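Local coordinates for protein charybdin (Charybdis maritima, PDB 2B7U) that belongs to the plant ribosome-inactivating proteins, a family of compact, mixed alpha/beta proteins named for their effect on ribosomes, at residues L35-Y49 and L237-R250. Residues are numbered along the deposited sequence; the frame is centred on the assembly and turned at random. Where two conformers were deposited one is given.
Sequences LATWYLHGVPVLPLY and LNFLGIVEQHPDTR
V45 and V243 face each other in a single parallel beta bridge, through which the edge of a small hairpin meets the chain following helix 233-237. V243 N donates a hydrogen bond to P44 O (2.9 Å), and V243 O accepts one from L46 N (3.0 Å) that is almost straight, 176° at the hydrogen. Beyond the bridge, Q245 carries the contact. Its CG stands anti to the backbone N (chi1 -171°) and the chain runs on extended, so the amide reaches the backbone of 35-49. Q245 CB lies 3.3 Å from L46 O and 3.9 Å from V45 CG1. Q245 CG still runs along L46 O, at a looser 4.2 Å, and Q245 CD comes near W38 NE1 (3.7 Å). At the tip, Q245 NE2 bonds L46 O (2.8 Å), in that carbonyl's plane, and a water that also hydrogen-bonds T37 OG1. Q245 OE1 accepts a hydrogen bond from R250 NH1, which lies above the plane of Q245's own side-chain carbonyl. Donor and acceptor sides of the amide are thus both engaged, which fixes its rotation, and glutamine suits a place needing both. W38 presents its ring edge to Q245 NE2, but W38 NE1 is itself a donor and no bond forms. A second water links Q245 N to P47 O. Apolar side chains pack round the bridge: I242, at about a right angle to P44 and L46, suits its place because its long branch reaches P44, L46 and L35 together, I242 CD1 approaching L35 CB at 3.7 Å. L237 CD2 packs on L40 CG and reaches the edge of the H41 ring, in its plane. The hairpin, strands 38-40 and 43-45, closes through a type I' turn from L40 to V43, with H41 and G42 both at positive phi, which comes easily to glycine. Helix 202-214 flanks the joint, W202 and S206 hydrogen-bonding the backbone of I242 and E244, while T169 of helix 151-170 touches L35 and I242, and F58 of strand 56-64 meets L35.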
loop_
_atom_site.group_PDB
_atom_site.type_symbol
_atom_site.label_atom_id
_atom_site.label_comp_id
_atom_site.label_asym_id
_atom_site.label_seq_id
_atom_site.Cartn_x
_atom_site.Cartn_y
_atom_site.Cartn_z
ATOM N N LEU A 35 -2.238 0.401 -11.926
ATOM C CA LEU A 35 -0.875 0.705 -11.489
ATOM C C LEU A 35 0.203 0.112 -12.377
ATOM O O LEU A 35 1.368 0.549 -12.352
ATOM C CB LEU A 35 -0.668 0.205 -10.058
ATOM C CG LEU A 35 -1.443 0.902 -8.943
ATOM C CD1 LEU A 35 -1.518 0.075 -7.649
ATOM C CD2 LEU A 35 -0.859 2.292 -8.650
ATOM N N ALA A 36 -0.146 -0.938 -13.111
ATOM C CA ALA A 36 0.831 -1.705 -13.866
ATOM C C ALA A 36 1.551 -0.903 -14.932
ATOM O O ALA A 36 0.933 -0.065 -15.611
ATOM C CB ALA A 36 0.159 -2.865 -14.543
ATOM N N THR A 37 2.827 -1.190 -15.108
ATOM C CA THR A 37 3.539 -0.770 -16.329
ATOM C C THR A 37 3.753 -1.915 -17.280
ATOM O O THR A 37 3.602 -1.756 -18.474
ATOM C CB THR A 37 4.914 -0.124 -16.040
ATOM O OG1 THR A 37 5.868 -1.144 -15.658
ATOM C CG2 THR A 37 4.770 0.920 -15.043
ATOM N N TRP A 38 4.120 -3.074 -16.750
ATOM C CA TRP A 38 4.326 -4.292 -17.509
ATOM C C TRP A 38 4.000 -5.436 -16.586
ATOM O O TRP A 38 3.531 -5.204 -15.475
ATOM C CB TRP A 38 5.736 -4.436 -18.009
ATOM C CG TRP A 38 6.829 -4.513 -16.912
ATOM C CD1 TRP A 38 7.216 -3.488 -16.102
ATOM C CD2 TRP A 38 7.695 -5.632 -16.586
ATOM N NE1 TRP A 38 8.238 -3.898 -15.270
ATOM C CE2 TRP A 38 8.547 -5.209 -15.544
ATOM C CE3 TRP A 38 7.812 -6.956 -17.048
ATOM C CZ2 TRP A 38 9.527 -6.064 -14.979
ATOM C CZ3 TRP A 38 8.753 -7.799 -16.462
ATOM C CH2 TRP A 38 9.622 -7.334 -15.465
ATOM N N TYR A 39 4.130 -6.661 -17.121
ATOM C CA TYR A 39 3.642 -7.852 -16.427
ATOM C C TYR A 39 4.675 -8.961 -16.443
ATOM O O TYR A 39 5.374 -9.189 -17.431
ATOM C CB TYR A 39 2.324 -8.351 -17.048
ATOM C CG TYR A 39 1.175 -7.444 -16.796
ATOM C CD1 TYR A 39 0.919 -6.337 -17.630
ATOM C CD2 TYR A 39 0.289 -7.690 -15.753
ATOM C CE1 TYR A 39 -0.161 -5.491 -17.394
ATOM C CE2 TYR A 39 -0.792 -6.851 -15.509
ATOM C CZ TYR A 39 -1.010 -5.745 -16.333
ATOM O OH TYR A 39 -2.084 -4.927 -16.082
ATOM N N LEU A 40 4.752 -9.677 -15.326
ATOM C CA LEU A 40 5.576 -10.819 -15.179
ATOM C C LEU A 40 4.705 -12.029 -14.794
ATOM O O LEU A 40 4.146 -12.041 -13.720
ATOM C CB LEU A 40 6.616 -10.552 -14.093
ATOM C CG LEU A 40 7.498 -11.766 -13.837
ATOM C CD1 LEU A 40 8.209 -12.208 -15.072
ATOM C CD2 LEU A 40 8.508 -11.541 -12.701
ATOM N N HIS A 41 4.523 -12.992 -15.674
ATOM C CA HIS A 41 3.688 -14.170 -15.403
ATOM C C HIS A 41 2.312 -13.773 -14.901
ATOM O O HIS A 41 1.771 -14.384 -13.966
ATOM C CB HIS A 41 4.380 -15.134 -14.452
ATOM C CG HIS A 41 5.695 -15.586 -14.974
ATOM N ND1 HIS A 41 6.859 -15.573 -14.233
ATOM C CD2 HIS A 41 6.044 -15.968 -16.218
ATOM C CE1 HIS A 41 7.859 -15.988 -14.995
ATOM N NE2 HIS A 41 7.390 -16.225 -16.205
ATOM N N GLY A 42 1.763 -12.753 -15.529
ATOM C CA GLY A 42 0.425 -12.246 -15.248
ATOM C C GLY A 42 0.303 -11.285 -14.089
ATOM O O GLY A 42 -0.798 -10.773 -13.832
ATOM N N VAL A 43 1.410 -11.034 -13.393
ATOM C CA VAL A 43 1.399 -10.136 -12.243
ATOM C C VAL A 43 1.978 -8.764 -12.629
ATOM O O VAL A 43 3.081 -8.679 -13.202
ATOM C CB VAL A 43 2.076 -10.764 -11.005
ATOM C CG1 VAL A 43 3.350 -11.388 -11.345
ATOM C CG2 VAL A 43 2.203 -9.743 -9.843
ATOM N N PRO A 44 1.253 -7.700 -12.303
ATOM C CA PRO A 44 1.712 -6.390 -12.699
ATOM C C PRO A 44 3.002 -5.979 -11.971
ATOM O O PRO A 44 3.183 -6.327 -10.798
ATOM C CB PRO A 44 0.546 -5.471 -12.302
ATOM C CG PRO A 44 -0.262 -6.246 -11.345
ATOM C CD PRO A 44 -0.050 -7.678 -11.627
ATOM N N VAL A 45 3.831 -5.229 -12.684
ATOM C CA VAL A 45 5.077 -4.647 -12.191
ATOM C C VAL A 45 4.934 -3.110 -12.216
ATOM O O VAL A 45 4.522 -2.528 -13.206
ATOM C CB VAL A 45 6.268 -5.112 -13.016
ATOM C CG1 VAL A 45 7.572 -4.574 -12.446
ATOM C CG2 VAL A 45 6.299 -6.656 -13.084
ATOM N N LEU A 46 5.300 -2.480 -11.116
ATOM C CA LEU A 46 5.187 -1.025 -10.958
ATOM C C LEU A 46 6.273 -0.319 -11.760
ATOM O O LEU A 46 7.329 -0.902 -12.079
ATOM C CB LEU A 46 5.317 -0.656 -9.494
ATOM C CG LEU A 46 4.156 -1.157 -8.636
ATOM C CD1 LEU A 46 4.471 -1.044 -7.163
ATOM C CD2 LEU A 46 2.872 -0.443 -8.936
ATOM N N PRO A 47 6.035 0.964 -12.066
ATOM C CA PRO A 47 7.077 1.729 -12.735
ATOM C C PRO A 47 8.347 1.834 -11.919
ATOM O O PRO A 47 8.287 1.756 -10.716
ATOM C CB PRO A 47 6.472 3.120 -12.904
ATOM C CG PRO A 47 5.185 3.131 -12.234
ATOM C CD PRO A 47 4.829 1.749 -11.772
ATOM N N LEU A 48 9.470 1.937 -12.620
ATOM C CA LEU A 48 10.769 2.410 -12.119
ATOM C C LEU A 48 11.907 2.279 -13.143
ATOM O O LEU A 48 12.949 1.615 -12.945
ATOM C CB LEU A 48 11.152 1.953 -10.719
ATOM C CG LEU A 48 10.669 2.830 -9.576
ATOM C CD1 LEU A 48 11.653 3.026 -8.468
ATOM C CD2 LEU A 48 10.192 4.208 -10.110
ATOM N N TYR A 49 11.632 2.970 -14.247
ATOM C CA TYR A 49 12.607 3.455 -15.221
ATOM C C TYR A 49 12.821 4.945 -14.882
ATOM O O TYR A 49 13.963 5.430 -14.810
ATOM C CB TYR A 49 12.077 3.273 -16.659
ATOM C CG TYR A 49 10.558 3.341 -16.783
ATOM C CD1 TYR A 49 9.755 2.246 -16.432
ATOM C CD2 TYR A 49 9.926 4.500 -17.225
ATOM C CE1 TYR A 49 8.372 2.304 -16.519
ATOM C CE2 TYR A 49 8.536 4.571 -17.322
ATOM C CZ TYR A 49 7.765 3.470 -16.973
ATOM O OH TYR A 49 6.388 3.554 -17.084
ATOM N N LEU A 237 6.271 -15.506 -6.292
ATOM C CA LEU A 237 5.480 -14.549 -7.067
ATOM C C LEU A 237 3.962 -14.739 -6.869
ATOM O O LEU A 237 3.199 -13.779 -6.916
ATOM C CB LEU A 237 5.856 -14.630 -8.561
ATOM C CG LEU A 237 5.123 -13.657 -9.488
ATOM C CD1 LEU A 237 5.306 -12.196 -9.043
ATOM C CD2 LEU A 237 5.575 -13.877 -10.936
ATOM N N ASN A 238 3.547 -15.983 -6.620
ATOM C CA ASN A 238 2.137 -16.316 -6.389
ATOM C C ASN A 238 1.552 -15.568 -5.195
ATOM O O ASN A 238 0.323 -15.342 -5.133
ATOM C CB ASN A 238 1.982 -17.815 -6.157
ATOM C CG ASN A 238 2.075 -18.654 -7.435
ATOM O OD1 ASN A 238 2.241 -19.878 -7.343
ATOM N ND2 ASN A 238 1.960 -18.026 -8.622
ATOM N N PHE A 239 2.400 -15.166 -4.248
ATOM C CA PHE A 239 1.938 -14.365 -3.100
ATOM C C PHE A 239 1.681 -12.901 -3.433
ATOM O O PHE A 239 0.920 -12.238 -2.715
ATOM C CB PHE A 239 2.960 -14.419 -1.953
ATOM C CG PHE A 239 3.032 -15.747 -1.272
ATOM C CD1 PHE A 239 3.787 -16.776 -1.816
ATOM C CD2 PHE A 239 2.315 -15.981 -0.097
ATOM C CE1 PHE A 239 3.852 -18.031 -1.193
ATOM C CE2 PHE A 239 2.390 -17.232 0.542
ATOM C CZ PHE A 239 3.167 -18.251 -0.025
ATOM N N LEU A 240 2.328 -12.372 -4.471
ATOM C CA LEU A 240 2.267 -10.940 -4.733
ATOM C C LEU A 240 1.164 -10.567 -5.705
ATOM O O LEU A 240 0.931 -11.228 -6.702
ATOM C CB LEU A 240 3.596 -10.403 -5.287
ATOM C CG LEU A 240 4.649 -10.098 -4.220
ATOM C CD1 LEU A 240 5.134 -11.344 -3.512
ATOM C CD2 LEU A 240 5.846 -9.295 -4.739
ATOM N N GLY A 241 0.446 -9.526 -5.373
ATOM C CA GLY A 241 -0.515 -8.917 -6.261
ATOM C C GLY A 241 0.067 -7.950 -7.263
ATOM O O GLY A 241 -0.511 -7.695 -8.329
ATOM N N ILE A 242 1.190 -7.342 -6.884
ATOM C CA ILE A 242 1.910 -6.382 -7.712
ATOM C C ILE A 242 3.353 -6.337 -7.187
ATOM O O ILE A 242 3.599 -6.596 -6.007
ATOM C CB ILE A 242 1.167 -4.994 -7.754
ATOM C CG1 ILE A 242 1.723 -4.114 -8.889
ATOM C CG2 ILE A 242 1.240 -4.309 -6.413
ATOM C CD1 ILE A 242 0.734 -3.112 -9.370
ATOM N N VAL A 243 4.290 -6.068 -8.079
ATOM C CA VAL A 243 5.724 -6.181 -7.811
ATOM C C VAL A 243 6.438 -4.833 -7.883
ATOM O O VAL A 243 6.285 -4.132 -8.874
ATOM C CB VAL A 243 6.369 -7.156 -8.826
ATOM C CG1 VAL A 243 7.816 -7.336 -8.514
ATOM C CG2 VAL A 243 5.609 -8.496 -8.847
ATOM N N GLU A 244 7.225 -4.473 -6.864
ATOM C CA GLU A 244 8.028 -3.258 -6.922
ATOM C C GLU A 244 9.188 -3.429 -7.895
ATOM O O GLU A 244 9.691 -4.529 -8.033
ATOM C CB GLU A 244 8.596 -2.954 -5.530
ATOM C CG GLU A 244 9.026 -1.545 -5.399
ATOM C CD GLU A 244 9.710 -1.239 -4.110
ATOM O OE1 GLU A 244 10.633 -1.966 -3.739
ATOM O OE2 GLU A 244 9.352 -0.206 -3.480
ATOM N N GLN A 245 9.636 -2.350 -8.542
ATOM C CA GLN A 245 10.725 -2.432 -9.539
ATOM C C GLN A 245 11.882 -1.518 -9.158
ATOM O O GLN A 245 11.933 -0.372 -9.572
ATOM C CB GLN A 245 10.206 -2.071 -10.937
ATOM C CG GLN A 245 11.244 -2.350 -12.005
ATOM C CD GLN A 245 10.800 -2.046 -13.418
ATOM O OE1 GLN A 245 11.494 -2.460 -14.353
ATOM N NE2 GLN A 245 9.654 -1.349 -13.597
ATOM N N HIS A 246 12.815 -2.041 -8.371
ATOM C CA HIS A 246 14.012 -1.308 -7.996
ATOM C C HIS A 246 14.987 -1.207 -9.199
ATOM O O HIS A 246 15.143 -2.157 -9.957
ATOM C CB HIS A 246 14.680 -2.013 -6.813
ATOM C CG HIS A 246 15.798 -1.231 -6.203
ATOM N ND1 HIS A 246 15.677 -0.563 -5.002
ATOM C CD2 HIS A 246 17.051 -0.990 -6.642
ATOM C CE1 HIS A 246 16.812 0.056 -4.732
ATOM N NE2 HIS A 246 17.665 -0.195 -5.706
ATOM N N PRO A 247 15.616 -0.038 -9.417
ATOM C CA PRO A 247 16.584 0.117 -10.522
ATOM C C PRO A 247 17.708 -0.916 -10.589
ATOM O O PRO A 247 18.197 -1.215 -11.673
ATOM C CB PRO A 247 17.182 1.503 -10.279
ATOM C CG PRO A 247 16.126 2.229 -9.579
ATOM C CD PRO A 247 15.417 1.237 -8.701
ATOM N N ASP A 248 18.156 -1.421 -9.448
ATOM C CA ASP A 248 19.166 -2.490 -9.433
ATOM C C ASP A 248 18.738 -3.729 -10.222
ATOM O O ASP A 248 19.587 -4.489 -10.672
ATOM C CB ASP A 248 19.519 -2.922 -8.015
ATOM C CG ASP A 248 20.301 -1.857 -7.224
ATOM O OD1 ASP A 248 20.544 -2.125 -6.019
ATOM O OD2 ASP A 248 20.674 -0.793 -7.773
ATOM N N THR A 249 17.438 -3.940 -10.408
ATOM C CA THR A 249 16.964 -5.103 -11.170
ATOM C C THR A 249 17.266 -4.987 -12.666
ATOM O O THR A 249 17.191 -6.012 -13.403
ATOM C CB THR A 249 15.460 -5.352 -10.942
ATOM O OG1 THR A 249 14.719 -4.234 -11.435
ATOM C CG2 THR A 249 15.159 -5.572 -9.470
ATOM N N ARG A 250 17.621 -3.777 -13.106
ATOM C CA ARG A 250 17.917 -3.478 -14.513
ATOM C C ARG A 250 19.423 -3.322 -14.727
ATOM O O ARG A 250 19.849 -3.021 -15.857
ATOM C CB ARG A 250 17.216 -2.190 -14.946
ATOM C CG ARG A 250 15.923 -1.907 -14.230
ATOM C CD ARG A 250 14.736 -2.037 -15.099
ATOM N NE ARG A 250 14.765 -1.022 -16.128
ATOM C CZ ARG A 250 13.721 -0.596 -16.833
ATOM N NH1 ARG A 250 12.503 -1.052 -16.629
ATOM N NH2 ARG A 250 13.918 0.318 -17.759
HETATM O O HOH W 1 8.914 -0.653 -16.268
HETATM O O HOH W 2 8.667 0.220 -8.417
#